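Local coordinates for tetraacyldisaccharide 4'-kinase (Aquifex aeolicus, PDB 4ITL), which probably transfers the gamma-phosphate of ATP to the 4'-position of a tetraacyldisaccharide 1-phosphate, giving lipid IVA in the last step of lipid IVA biosynthesis, at residues I152-K157 with A182-Y187; T201-R206 with K299-E304; Y275-K280 with E289-L294. One frame throughout, in Å; residues are numbered along the deposited sequence.

Contact 1 of 3, residues I152-K157 with A182-Y187; sequences ILLLKK and ALVLTY. With ACP (phosphomethylphosphonic acid adenylate ester), chain B.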
loop_
_atom_site.group_PDB
_atom_site.type_symbol
_atom_site.label_atom_id
_atom_site.label_comp_id
_atom_site.label_asym_id
_atom_site.label_seq_id
_atom_site.Cartn_x
_atom_site.Cartn_y
_atom_site.Cartn_z
ATOM N N ILE A 152 0.885 -3.308 -12.615
ATOM C CA ILE A 152 1.215 -4.376 -11.695
ATOM C C ILE A 152 0.048 -4.644 -10.767
ATOM O O ILE A 152 -0.429 -3.739 -10.093
ATOM C CB ILE A 152 2.430 -4.015 -10.801
ATOM C CG1 ILE A 152 3.657 -3.736 -11.695
ATOM C CG2 ILE A 152 2.715 -5.172 -9.845
ATOM C CD1 ILE A 152 4.886 -3.174 -10.978
ATOM N N LEU A 153 -0.404 -5.890 -10.768
ATOM C CA LEU A 153 -1.511 -6.323 -9.921
ATOM C C LEU A 153 -1.028 -7.229 -8.795
ATOM O O LEU A 153 -0.391 -8.249 -9.029
ATOM C CB LEU A 153 -2.526 -7.120 -10.749
ATOM C CG LEU A 153 -3.809 -7.606 -10.049
ATOM C CD1 LEU A 153 -4.585 -6.415 -9.480
ATOM C CD2 LEU A 153 -4.646 -8.396 -11.009
ATOM N N LEU A 154 -1.400 -6.864 -7.585
ATOM C CA LEU A 154 -1.148 -7.662 -6.392
ATOM C C LEU A 154 -2.355 -8.545 -6.079
ATOM O O LEU A 154 -3.506 -8.131 -6.129
ATOM C CB LEU A 154 -0.797 -6.749 -5.184
ATOM C CG LEU A 154 0.651 -6.223 -5.084
ATOM C CD1 LEU A 154 1.071 -5.501 -6.323
ATOM C CD2 LEU A 154 0.860 -5.297 -3.926
ATOM N N LEU A 155 -2.075 -9.804 -5.786
ATOM C CA LEU A 155 -3.107 -10.751 -5.456
ATOM C C LEU A 155 -2.704 -11.491 -4.180
ATOM O O LEU A 155 -1.536 -11.847 -4.014
ATOM C CB LEU A 155 -3.218 -11.792 -6.556
ATOM C CG LEU A 155 -3.766 -11.468 -7.943
ATOM C CD1 LEU A 155 -3.464 -12.630 -8.929
ATOM C CD2 LEU A 155 -5.262 -11.221 -7.821
ATOM N N LYS A 156 -3.672 -11.799 -3.334
ATOM C CA LYS A 156 -3.399 -12.609 -2.149
ATOM C C LYS A 156 -4.316 -13.819 -2.193
ATOM O O LYS A 156 -5.332 -13.815 -2.888
ATOM C CB LYS A 156 -3.596 -11.773 -0.872
ATOM C CG LYS A 156 -5.041 -11.334 -0.661
ATOM C CD LYS A 156 -5.209 -10.372 0.526
ATOM C CE LYS A 156 -6.667 -9.993 0.673
ATOM N NZ LYS A 156 -6.923 -8.941 1.696
ATOM N N LYS A 157 -3.924 -14.875 -1.492
ATOM C CA LYS A 157 -4.584 -16.163 -1.597
ATOM C C LYS A 157 -6.100 -16.072 -1.470
ATOM O O LYS A 157 -6.863 -16.722 -2.214
ATOM C CB LYS A 157 -4.079 -17.089 -0.497
ATOM C CG LYS A 157 -4.756 -18.457 -0.555
ATOM C CD LYS A 157 -4.171 -19.347 0.523
ATOM C CE LYS A 157 -4.735 -20.736 0.435
ATOM N NZ LYS A 157 -3.888 -21.724 1.223
ATOM N N ALA A 182 1.979 -7.670 -14.974
ATOM C CA ALA A 182 2.737 -8.458 -14.016
ATOM C C ALA A 182 1.889 -8.670 -12.777
ATOM O O ALA A 182 1.173 -7.775 -12.343
ATOM C CB ALA A 182 4.044 -7.738 -13.645
ATOM N N LEU A 183 1.977 -9.876 -12.235
ATOM C CA LEU A 183 1.329 -10.232 -10.992
ATOM C C LEU A 183 2.339 -10.387 -9.846
ATOM O O LEU A 183 3.417 -11.002 -10.014
ATOM C CB LEU A 183 0.651 -11.585 -11.201
ATOM C CG LEU A 183 -0.372 -11.593 -12.322
ATOM C CD1 LEU A 183 -1.011 -12.974 -12.360
ATOM C CD2 LEU A 183 -1.401 -10.537 -12.067
ATOM N N VAL A 184 1.963 -9.898 -8.675
ATOM C CA VAL A 184 2.778 -10.077 -7.486
ATOM C C VAL A 184 1.935 -10.860 -6.488
ATOM O O VAL A 184 0.870 -10.411 -6.107
ATOM C CB VAL A 184 3.218 -8.728 -6.905
ATOM C CG1 VAL A 184 3.941 -8.908 -5.502
ATOM C CG2 VAL A 184 4.118 -8.009 -7.921
ATOM N N LEU A 185 2.384 -12.050 -6.099
ATOM C CA LEU A 185 1.615 -12.871 -5.182
ATOM C C LEU A 185 2.053 -12.556 -3.750
ATOM O O LEU A 185 3.155 -12.952 -3.311
ATOM C CB LEU A 185 1.781 -14.355 -5.511
ATOM C CG LEU A 185 1.665 -14.724 -7.003
ATOM C CD1 LEU A 185 1.852 -16.244 -7.295
ATOM C CD2 LEU A 185 0.356 -14.272 -7.557
ATOM N N THR A 186 1.206 -11.819 -3.036
ATOM C CA THR A 186 1.598 -11.265 -1.723
ATOM C C THR A 186 1.229 -12.078 -0.477
ATOM O O THR A 186 0.542 -13.113 -0.525
ATOM C CB THR A 186 0.989 -9.867 -1.494
ATOM O OG1 THR A 186 -0.426 -9.987 -1.592
ATOM C CG2 THR A 186 1.460 -8.917 -2.532
ATOM N N TYR A 187 1.726 -11.576 0.659
ATOM C CA TYR A 187 1.561 -12.204 1.951
ATOM C C TYR A 187 2.032 -13.626 1.983
ATOM O O TYR A 187 1.447 -14.448 2.696
ATOM C CB TYR A 187 0.098 -12.164 2.407
ATOM C CG TYR A 187 -0.449 -10.781 2.630
ATOM C CD1 TYR A 187 0.382 -9.669 2.690
ATOM C CD2 TYR A 187 -1.810 -10.576 2.760
ATOM C CE1 TYR A 187 -0.142 -8.409 2.902
ATOM C CE2 TYR A 187 -2.342 -9.336 2.965
ATOM C CZ TYR A 187 -1.516 -8.239 3.038
ATOM O OH TYR A 187 -2.089 -6.981 3.249
HETATM P PG ACP B . -4.808 -0.447 1.570
HETATM O O1G ACP B . -5.314 0.978 1.673
HETATM O O2G ACP B . -5.425 -1.233 0.394
HETATM O O3G ACP B . -5.198 -1.180 2.892
HETATM P PB ACP B . -2.130 -1.851 1.752
HETATM O O1B ACP B . -0.670 -1.531 1.500
HETATM O O2B ACP B . -2.531 -2.867 0.681
HETATM C C3B ACP B . -2.980 -0.277 1.406
HETATM P PA ACP B . -1.548 -3.298 4.087
HETATM O O1A ACP B . -0.970 -4.620 3.626
HETATM O O2A ACP B . -2.456 -3.403 5.259
HETATM O O3A ACP B . -2.577 -2.603 3.055
HETATM O "O5'" ACP B . -0.325 -2.335 4.438
HETATM C "C5'" ACP B . -0.603 -1.107 5.091
HETATM C "C4'" ACP B . 0.520 -0.732 6.052
HETATM O "O4'" ACP B . 0.117 -1.270 7.313
HETATM C "C3'" ACP B . 1.870 -1.307 5.790
HETATM O "O3'" ACP B . 2.659 -0.559 4.971
HETATM C "C2'" ACP B . 2.438 -1.389 7.169
HETATM O "O2'" ACP B . 2.932 -0.199 7.700
HETATM C "C1'" ACP B . 1.242 -1.804 7.935
HETATM N N9 ACP B . 1.093 -3.249 8.095
HETATM C C8 ACP B . 0.134 -4.051 7.571
HETATM N N7 ACP B . 0.349 -5.319 7.985
HETATM C C5 ACP B . 1.416 -5.331 8.796
HETATM C C6 ACP B . 2.096 -6.320 9.507
HETATM N N6 ACP B . 1.652 -7.692 9.448
HETATM N N1 ACP B . 3.178 -5.996 10.225
HETATM C C2 ACP B . 3.642 -4.724 10.280
HETATM N N3 ACP B . 3.018 -3.726 9.616
HETATM C C4 ACP B . 1.919 -4.013 8.869
HETATM O O HOH W 1 -1.586 -14.690 0.464
#
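The carbonyl oxygen Leu155 O takes the amide Thr186 N at 2.9 Å, while the CA-H of Leu185 leans on the same oxygen. Thr186 OG1 stands 3.2 Å from Leu155 O as well, but its one proton also has Ser49 O within reach, and that grip remains unsettled. The setting is the parallel sheet of a P-loop kinase, where strands 150-155 and 182-185 run side by side: Leu153 N and Leu155 N donate to Ala182 O and Val184 O, and Val184 N donates back to Leu153 O at 2.9 Å. Side chains alternate between the two faces. Ile152, Leu154, Ala182 and Val184 share one face, where Phe54 of helix 51-61 packs on Ile152, Leu154 and Val184; Val184 CG2 meets Ile152 CG2 at 3.7 Å. Because chi1 of Thr186 (58°) turns OG1 in between the backbone N and the carbonyl carbon, CG2 is left to meet Leu154 CG at 3.8 Å, the two side chains crossing at about a right angle. On the other face Leu183 CD2 touches Leu153 CB at 3.8 Å, each leucine pointing the same way. Beyond the strands, Lys156 runs alongside Tyr187 and sends NZ to Gly48 O of the predicted ATP-binding loop. Tyr187 OH donates to O1A of the bound ATP analogue at 2.6 Å, and that oxygen lies in the plane of the tyrosine ring, at its edge.

Contact 2 of 3, residues T201-R206 with K299-E304; sequences TFKMFR and KLEREE. With ACP (phosphomethylphosphonic acid adenylate ester), chain B.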
loop_
_atom_site.group_PDB
_atom_site.type_symbol
_atom_site.label_atom_id
_atom_site.label_comp_id
_atom_site.label_asym_id
_atom_site.label_seq_id
_atom_site.Cartn_x
_atom_site.Cartn_y
_atom_site.Cartn_z
ATOM N N THR A 201 5.155 -13.440 -13.105
ATOM C CA THR A 201 4.584 -13.564 -11.773
ATOM C C THR A 201 5.724 -13.618 -10.732
ATOM O O THR A 201 6.722 -14.282 -10.948
ATOM C CB THR A 201 3.682 -14.853 -11.675
ATOM O OG1 THR A 201 2.612 -14.780 -12.625
ATOM C CG2 THR A 201 3.070 -15.008 -10.281
ATOM N N PHE A 202 5.554 -12.905 -9.626
ATOM C CA PHE A 202 6.579 -12.734 -8.621
ATOM C C PHE A 202 6.014 -12.891 -7.225
ATOM O O PHE A 202 5.138 -12.170 -6.839
ATOM C CB PHE A 202 7.136 -11.322 -8.723
ATOM C CG PHE A 202 7.684 -11.029 -10.051
ATOM C CD1 PHE A 202 8.973 -11.410 -10.374
ATOM C CD2 PHE A 202 6.895 -10.442 -11.016
ATOM C CE1 PHE A 202 9.481 -11.180 -11.643
ATOM C CE2 PHE A 202 7.392 -10.212 -12.282
ATOM C CZ PHE A 202 8.678 -10.581 -12.599
ATOM N N LYS A 203 6.555 -13.790 -6.436
ATOM C CA LYS A 203 6.117 -13.885 -5.043
ATOM C C LYS A 203 6.740 -12.797 -4.167
ATOM O O LYS A 203 7.949 -12.513 -4.269
ATOM C CB LYS A 203 6.515 -15.260 -4.498
ATOM C CG LYS A 203 5.710 -16.408 -5.058
ATOM C CD LYS A 203 5.976 -17.652 -4.204
ATOM C CE LYS A 203 5.371 -18.901 -4.794
ATOM N NZ LYS A 203 6.079 -20.068 -4.221
ATOM N N MET A 204 5.922 -12.185 -3.307
ATOM C CA MET A 204 6.405 -11.165 -2.368
ATOM C C MET A 204 6.352 -11.661 -0.927
ATOM O O MET A 204 5.331 -12.202 -0.495
ATOM C CB MET A 204 5.544 -9.915 -2.440
ATOM C CG MET A 204 5.948 -8.840 -1.466
ATOM S SD MET A 204 5.029 -7.336 -1.820
ATOM C CE MET A 204 4.478 -6.858 -0.214
ATOM N N PHE A 205 7.446 -11.461 -0.203
ATOM C CA PHE A 205 7.561 -11.870 1.202
ATOM C C PHE A 205 7.881 -10.652 2.076
ATOM O O PHE A 205 8.640 -9.771 1.673
ATOM C CB PHE A 205 8.684 -12.895 1.379
ATOM C CG PHE A 205 8.361 -14.264 0.819
ATOM C CD1 PHE A 205 7.853 -15.272 1.630
ATOM C CD2 PHE A 205 8.584 -14.545 -0.511
ATOM C CE1 PHE A 205 7.586 -16.559 1.097
ATOM C CE2 PHE A 205 8.335 -15.806 -1.033
ATOM C CZ PHE A 205 7.831 -16.808 -0.228
ATOM N N ARG A 206 7.275 -10.598 3.258
ATOM C CA ARG A 206 7.616 -9.608 4.255
ATOM C C ARG A 206 8.489 -10.269 5.292
ATOM O O ARG A 206 8.076 -11.250 5.937
ATOM C CB ARG A 206 6.355 -9.018 4.887
ATOM C CG ARG A 206 5.548 -8.189 3.885
ATOM C CD ARG A 206 4.262 -7.631 4.476
ATOM N NE ARG A 206 3.440 -8.713 4.980
ATOM C CZ ARG A 206 2.335 -8.534 5.688
ATOM N NH1 ARG A 206 1.901 -7.313 5.939
ATOM N NH2 ARG A 206 1.667 -9.576 6.148
ATOM N N LYS A 299 10.801 -8.501 0.230
ATOM C CA LYS A 299 11.642 -9.220 -0.665
ATOM C C LYS A 299 10.853 -9.875 -1.789
ATOM O O LYS A 299 9.808 -10.409 -1.558
ATOM C CB LYS A 299 12.425 -10.250 0.110
ATOM C CG LYS A 299 13.180 -9.677 1.273
ATOM C CD LYS A 299 14.108 -10.678 1.854
ATOM C CE LYS A 299 15.384 -10.694 1.060
ATOM N NZ LYS A 299 16.488 -11.177 1.887
ATOM N N LEU A 300 11.385 -9.798 -2.994
ATOM C CA LEU A 300 10.745 -10.329 -4.192
ATOM C C LEU A 300 11.568 -11.425 -4.842
ATOM O O LEU A 300 12.723 -11.238 -5.060
ATOM C CB LEU A 300 10.565 -9.210 -5.228
ATOM C CG LEU A 300 9.333 -8.362 -5.294
ATOM C CD1 LEU A 300 8.132 -9.194 -5.534
ATOM C CD2 LEU A 300 9.186 -7.476 -4.094
ATOM N N GLU A 301 10.956 -12.535 -5.205
ATOM C CA GLU A 301 11.595 -13.496 -6.112
ATOM C C GLU A 301 11.869 -12.930 -7.487
ATOM O O GLU A 301 11.143 -12.091 -7.994
ATOM C CB GLU A 301 10.732 -14.715 -6.288
ATOM C CG GLU A 301 10.552 -15.473 -5.034
ATOM C CD GLU A 301 9.756 -16.733 -5.298
ATOM O OE1 GLU A 301 9.343 -16.925 -6.483
ATOM O OE2 GLU A 301 9.567 -17.522 -4.331
ATOM N N ARG A 302 12.923 -13.439 -8.097
ATOM C CA ARG A 302 13.310 -13.081 -9.458
ATOM C C ARG A 302 13.375 -11.565 -9.653
ATOM O O ARG A 302 12.820 -10.990 -10.597
ATOM C CB ARG A 302 12.418 -13.798 -10.497
ATOM C CG ARG A 302 12.910 -15.241 -10.855
ATOM C CD ARG A 302 12.013 -15.934 -11.940
ATOM N NE ARG A 302 10.614 -15.944 -11.491
ATOM C CZ ARG A 302 10.027 -16.955 -10.849
ATOM N NH1 ARG A 302 10.697 -18.087 -10.613
ATOM N NH2 ARG A 302 8.756 -16.840 -10.458
ATOM N N GLU A 303 14.109 -10.922 -8.762
ATOM C CA GLU A 303 14.174 -9.467 -8.735
ATOM C C GLU A 303 14.816 -8.933 -9.998
ATOM O O GLU A 303 14.445 -7.876 -10.516
ATOM C CB GLU A 303 14.997 -9.021 -7.533
ATOM C CG GLU A 303 15.171 -7.534 -7.438
ATOM C CD GLU A 303 15.679 -7.109 -6.069
ATOM O OE1 GLU A 303 14.858 -7.088 -5.112
ATOM O OE2 GLU A 303 16.896 -6.822 -5.955
ATOM N N GLU A 304 15.798 -9.667 -10.486
ATOM C CA GLU A 304 16.535 -9.211 -11.627
ATOM C C GLU A 304 15.572 -9.213 -12.821
ATOM O O GLU A 304 15.552 -8.259 -13.608
ATOM C CB GLU A 304 17.815 -10.064 -11.838
ATOM C CG GLU A 304 18.878 -9.881 -10.714
ATOM C CD GLU A 304 19.444 -8.454 -10.643
ATOM O OE1 GLU A 304 19.738 -7.858 -11.701
ATOM O OE2 GLU A 304 19.571 -7.917 -9.511
HETATM P PG ACP B . -4.808 -0.447 1.570
HETATM O O1G ACP B . -5.314 0.978 1.673
HETATM O O2G ACP B . -5.425 -1.233 0.394
HETATM O O3G ACP B . -5.198 -1.180 2.892
HETATM P PB ACP B . -2.130 -1.851 1.752
HETATM O O1B ACP B . -0.670 -1.531 1.500
HETATM O O2B ACP B . -2.531 -2.867 0.681
HETATM C C3B ACP B . -2.980 -0.277 1.406
HETATM P PA ACP B . -1.548 -3.298 4.087
HETATM O O1A ACP B . -0.970 -4.620 3.626
HETATM O O2A ACP B . -2.456 -3.403 5.259
HETATM O O3A ACP B . -2.577 -2.603 3.055
HETATM O "O5'" ACP B . -0.325 -2.335 4.438
HETATM C "C5'" ACP B . -0.603 -1.107 5.091
HETATM C "C4'" ACP B . 0.520 -0.732 6.052
HETATM O "O4'" ACP B . 0.117 -1.270 7.313
HETATM C "C3'" ACP B . 1.870 -1.307 5.790
HETATM O "O3'" ACP B . 2.659 -0.559 4.971
HETATM C "C2'" ACP B . 2.438 -1.389 7.169
HETATM O "O2'" ACP B . 2.932 -0.199 7.700
HETATM C "C1'" ACP B . 1.242 -1.804 7.935
HETATM N N9 ACP B . 1.093 -3.249 8.095
HETATM C C8 ACP B . 0.134 -4.051 7.571
HETATM N N7 ACP B . 0.349 -5.319 7.985
HETATM C C5 ACP B . 1.416 -5.331 8.796
HETATM C C6 ACP B . 2.096 -6.320 9.507
HETATM N N6 ACP B . 1.652 -7.692 9.448
HETATM N N1 ACP B . 3.178 -5.996 10.225
HETATM C C2 ACP B . 3.642 -4.724 10.280
HETATM N N3 ACP B . 3.018 -3.726 9.616
HETATM C C4 ACP B . 1.919 -4.013 8.869
#
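Lys203 and Glu301 both turn CG opposite the carbonyl carbon (chi1 -71° and -64°) and then extend, which lays the two chains side by side. The carboxylate covers methylenes: Glu301 CD is 3.6 Å from Lys203 CB. The charges do not join, for Lys203 NZ stays 4.3 Å from Glu301 OE2 and forms its salt bridge with Glu194. Glu301 OE2 also reaches the edge of the Phe205 ring, 3.9 Å from CE2. Shortening Glu301 to an alanine is likely to leave the lysine methylenes and this ring edge without their cover. The backbone Glu301 O meets another ring at its edge, lying 3.3 Å from Phe202 CD1. Farther on, Arg302 NH2 gives Thr201 O a weak bond in the guanidinium plane. Leu300 CD1 fits between the CB atoms of Phe202 and Met204, 4.0 Å from the first, and both Leu300 and Met204 pack on Phe54 of helix 51-61. Glu301 N to Lys203 O is the last backbone bond between the segments. Strands 201-212 and 291-300 pair antiparallel here, Phe205 with Lys299 hydrogen-bonded and Met204 with Leu300 non-hydrogen-bonded, and the second strand leads through Arg302, at the N-cap position, into helix 303-311 of the P-loop kinase fold.

Contact 3 of 3, residues Y275-K280 with E289-L294; sequences YLTTPK and ENVFAL. With ACP (phosphomethylphosphonic acid adenylate ester), chain B.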
loop_
_atom_site.group_PDB
_atom_site.type_symbol
_atom_site.label_atom_id
_atom_site.label_comp_id
_atom_site.label_asym_id
_atom_site.label_seq_id
_atom_site.Cartn_x
_atom_site.Cartn_y
_atom_site.Cartn_z
ATOM N N TYR A 275 3.231 -1.645 24.263
ATOM C CA TYR A 275 2.295 -1.727 23.160
ATOM C C TYR A 275 3.049 -1.981 21.876
ATOM O O TYR A 275 4.118 -1.393 21.653
ATOM C CB TYR A 275 1.537 -0.418 23.028
ATOM C CG TYR A 275 0.595 -0.159 24.162
ATOM C CD1 TYR A 275 -0.698 -0.656 24.128
ATOM C CD2 TYR A 275 0.993 0.574 25.283
ATOM C CE1 TYR A 275 -1.579 -0.434 25.195
ATOM C CE2 TYR A 275 0.124 0.801 26.340
ATOM C CZ TYR A 275 -1.158 0.294 26.286
ATOM O OH TYR A 275 -2.034 0.513 27.321
ATOM N N LEU A 276 2.519 -2.899 21.075
ATOM C CA LEU A 276 3.096 -3.262 19.792
ATOM C C LEU A 276 2.073 -3.106 18.675
ATOM O O LEU A 276 0.952 -3.588 18.769
ATOM C CB LEU A 276 3.613 -4.698 19.822
ATOM C CG LEU A 276 4.366 -5.177 18.584
ATOM C CD1 LEU A 276 5.725 -4.519 18.480
ATOM C CD2 LEU A 276 4.503 -6.685 18.593
ATOM N N THR A 277 2.489 -2.435 17.611
ATOM C CA THR A 277 1.584 -1.933 16.585
ATOM C C THR A 277 2.341 -1.867 15.269
ATOM O O THR A 277 3.451 -2.374 15.175
ATOM C CB THR A 277 0.983 -0.568 16.950
ATOM O OG1 THR A 277 -0.105 -0.278 16.070
ATOM C CG2 THR A 277 2.014 0.522 16.860
ATOM N N THR A 278 1.733 -1.301 14.235
ATOM C CA THR A 278 2.382 -1.291 12.940
ATOM C C THR A 278 2.844 0.122 12.612
ATOM O O THR A 278 2.420 1.088 13.237
ATOM C CB THR A 278 1.453 -1.780 11.787
ATOM O OG1 THR A 278 0.545 -0.756 11.387
ATOM C CG2 THR A 278 0.645 -3.000 12.198
ATOM N N PRO A 279 3.694 0.261 11.594
ATOM C CA PRO A 279 4.115 1.628 11.272
ATOM C C PRO A 279 2.974 2.565 10.838
ATOM O O PRO A 279 3.027 3.778 11.099
ATOM C CB PRO A 279 5.113 1.407 10.142
ATOM C CG PRO A 279 5.703 0.086 10.437
ATOM C CD PRO A 279 4.533 -0.743 10.923
ATOM N N LYS A 280 1.987 2.014 10.139
ATOM C CA LYS A 280 0.802 2.735 9.700
ATOM C C LYS A 280 0.084 3.312 10.884
ATOM O O LYS A 280 -0.385 4.448 10.845
ATOM C CB LYS A 280 -0.118 1.801 8.865
ATOM C CG LYS A 280 -1.484 2.315 8.593
ATOM C CD LYS A 280 -2.206 1.471 7.567
ATOM C CE LYS A 280 -3.695 1.773 7.617
ATOM N NZ LYS A 280 -4.389 1.218 6.414
ATOM N N GLU A 289 5.552 7.213 24.536
ATOM C CA GLU A 289 6.481 6.290 25.126
ATOM C C GLU A 289 5.899 4.880 25.226
ATOM O O GLU A 289 4.709 4.684 25.522
ATOM C CB GLU A 289 6.787 6.765 26.556
ATOM C CG GLU A 289 7.509 8.098 26.669
ATOM C CD GLU A 289 8.839 8.112 25.936
ATOM O OE1 GLU A 289 9.567 7.100 25.991
ATOM O OE2 GLU A 289 9.163 9.138 25.298
ATOM N N ASN A 290 6.768 3.900 25.076
ATOM C CA ASN A 290 6.352 2.507 25.208
ATOM C C ASN A 290 5.308 2.018 24.186
ATOM O O ASN A 290 4.616 1.009 24.405
ATOM C CB ASN A 290 5.888 2.220 26.628
ATOM C CG ASN A 290 6.991 2.485 27.652
ATOM O OD1 ASN A 290 6.844 3.352 28.506
ATOM N ND2 ASN A 290 8.113 1.759 27.545
ATOM N N VAL A 291 5.202 2.730 23.076
ATOM C CA VAL A 291 4.492 2.227 21.899
ATOM C C VAL A 291 5.522 1.935 20.808
ATOM O O VAL A 291 6.272 2.807 20.447
ATOM C CB VAL A 291 3.467 3.222 21.409
ATOM C CG1 VAL A 291 2.842 2.740 20.115
ATOM C CG2 VAL A 291 2.413 3.442 22.515
ATOM N N PHE A 292 5.602 0.685 20.347
ATOM C CA PHE A 292 6.566 0.296 19.316
ATOM C C PHE A 292 5.829 -0.264 18.085
ATOM O O PHE A 292 4.663 -0.627 18.178
ATOM C CB PHE A 292 7.542 -0.733 19.872
ATOM C CG PHE A 292 8.279 -0.257 21.091
ATOM C CD1 PHE A 292 9.573 0.221 20.991
ATOM C CD2 PHE A 292 7.666 -0.275 22.337
ATOM C CE1 PHE A 292 10.258 0.673 22.133
ATOM C CE2 PHE A 292 8.346 0.185 23.473
ATOM C CZ PHE A 292 9.630 0.658 23.357
ATOM N N ALA A 293 6.506 -0.329 16.943
ATOM C CA ALA A 293 5.916 -0.928 15.771
ATOM C C ALA A 293 6.817 -2.024 15.272
ATOM O O ALA A 293 8.036 -1.838 15.198
ATOM C CB ALA A 293 5.763 0.110 14.684
ATOM N N LEU A 294 6.216 -3.143 14.881
ATOM C CA LEU A 294 6.922 -4.170 14.127
ATOM C C LEU A 294 7.136 -3.689 12.685
ATOM O O LEU A 294 6.205 -3.239 12.017
ATOM C CB LEU A 294 6.088 -5.440 14.127
ATOM C CG LEU A 294 6.679 -6.680 13.467
ATOM C CD1 LEU A 294 7.864 -7.246 14.268
ATOM C CD2 LEU A 294 5.593 -7.725 13.341
HETATM P PG ACP B . -4.808 -0.447 1.570
HETATM O O1G ACP B . -5.314 0.978 1.673
HETATM O O2G ACP B . -5.425 -1.233 0.394
HETATM O O3G ACP B . -5.198 -1.180 2.892
HETATM P PB ACP B . -2.130 -1.851 1.752
HETATM O O1B ACP B . -0.670 -1.531 1.500
HETATM O O2B ACP B . -2.531 -2.867 0.681
HETATM C C3B ACP B . -2.980 -0.277 1.406
HETATM P PA ACP B . -1.548 -3.298 4.087
HETATM O O1A ACP B . -0.970 -4.620 3.626
HETATM O O2A ACP B . -2.456 -3.403 5.259
HETATM O O3A ACP B . -2.577 -2.603 3.055
HETATM O "O5'" ACP B . -0.325 -2.335 4.438
HETATM C "C5'" ACP B . -0.603 -1.107 5.091
HETATM C "C4'" ACP B . 0.520 -0.732 6.052
HETATM O "O4'" ACP B . 0.117 -1.270 7.313
HETATM C "C3'" ACP B . 1.870 -1.307 5.790
HETATM O "O3'" ACP B . 2.659 -0.559 4.971
HETATM C "C2'" ACP B . 2.438 -1.389 7.169
HETATM O "O2'" ACP B . 2.932 -0.199 7.700
HETATM C "C1'" ACP B . 1.242 -1.804 7.935
HETATM N N9 ACP B . 1.093 -3.249 8.095
HETATM C C8 ACP B . 0.134 -4.051 7.571
HETATM N N7 ACP B . 0.349 -5.319 7.985
HETATM C C5 ACP B . 1.416 -5.331 8.796
HETATM C C6 ACP B . 2.096 -6.320 9.507
HETATM N N6 ACP B . 1.652 -7.692 9.448
HETATM N N1 ACP B . 3.178 -5.996 10.225
HETATM C C2 ACP B . 3.642 -4.724 10.280
HETATM N N3 ACP B . 3.018 -3.726 9.616
HETATM C C4 ACP B . 1.919 -4.013 8.869
#
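The rings of Tyr275 and Phe292 each receive a backbone oxygen of the facing segment at the edge and in plane: Asn290 O lies 3.8 Å from Tyr275 CD2, and Tyr275 O lies 3.8 Å from Phe292 CD2. Val291 CG2 approaches the tyrosine ring obliquely. Both edge oxygens are also amide acceptors, Asn290 O taking Tyr275 N at 3.0 Å and Tyr275 O taking Phe292 N. Leu276 lies on the same face of the sheet as Phe292, where its CD1 reaches as far as the backbone of Leu294. Thr277 has OG1 anti to the backbone N (chi1 -167°), which directs the hydroxyl to Phe232 O and brings CG2 against Val291 CG1. Strand 275-277, helix 279-282 and strand 291-300 make a short beta-alpha-beta unit, with strand 275-277 paired in parallel to the start of strand 291-300. At the C-terminal end of strand 275-277, Thr277 O is tightly packed, 2.9 Å from Leu294 N and also 2.9 Å from Ala293 CA. Thr278 occupies the N-cap position of the helix, and its OG1 bonds to Asp281 OD2. This end of the unit lines the nucleotide site: Thr278 CB comes within 3.3 Å of adenine N3 of the bound ATP analogue, and Leu294 O within 3.4 Å of its C2. The same Leu294 O lies 3.2 Å from Pro279 CD, which also touches adenine N3. Lys280 N offers the ribose O2' a weak bond, while Lys280 NZ bridges to Glu100 and Asp260.

How the contacts relate
From the N terminus, contact 1 comes first, closing a loop of 24 residues without helix or strand between 152-157 and 182-187. It is complete before contact 2 opens at 201-206, though strands 182-185 and 201-212 are sheet neighbours and the two contacts touch there. Contact 2 spans 92 residues to 299-304, and within that span contact 3 closes a much tighter loop of eight residues. Contacts 2 and 3 share strand 291-300 at its two ends, with their centres about 27 Å apart, so this strand ties the P-loop side of the kinase to the unit beside the adenine. Segments of all three contacts approach the bound ATP analogue.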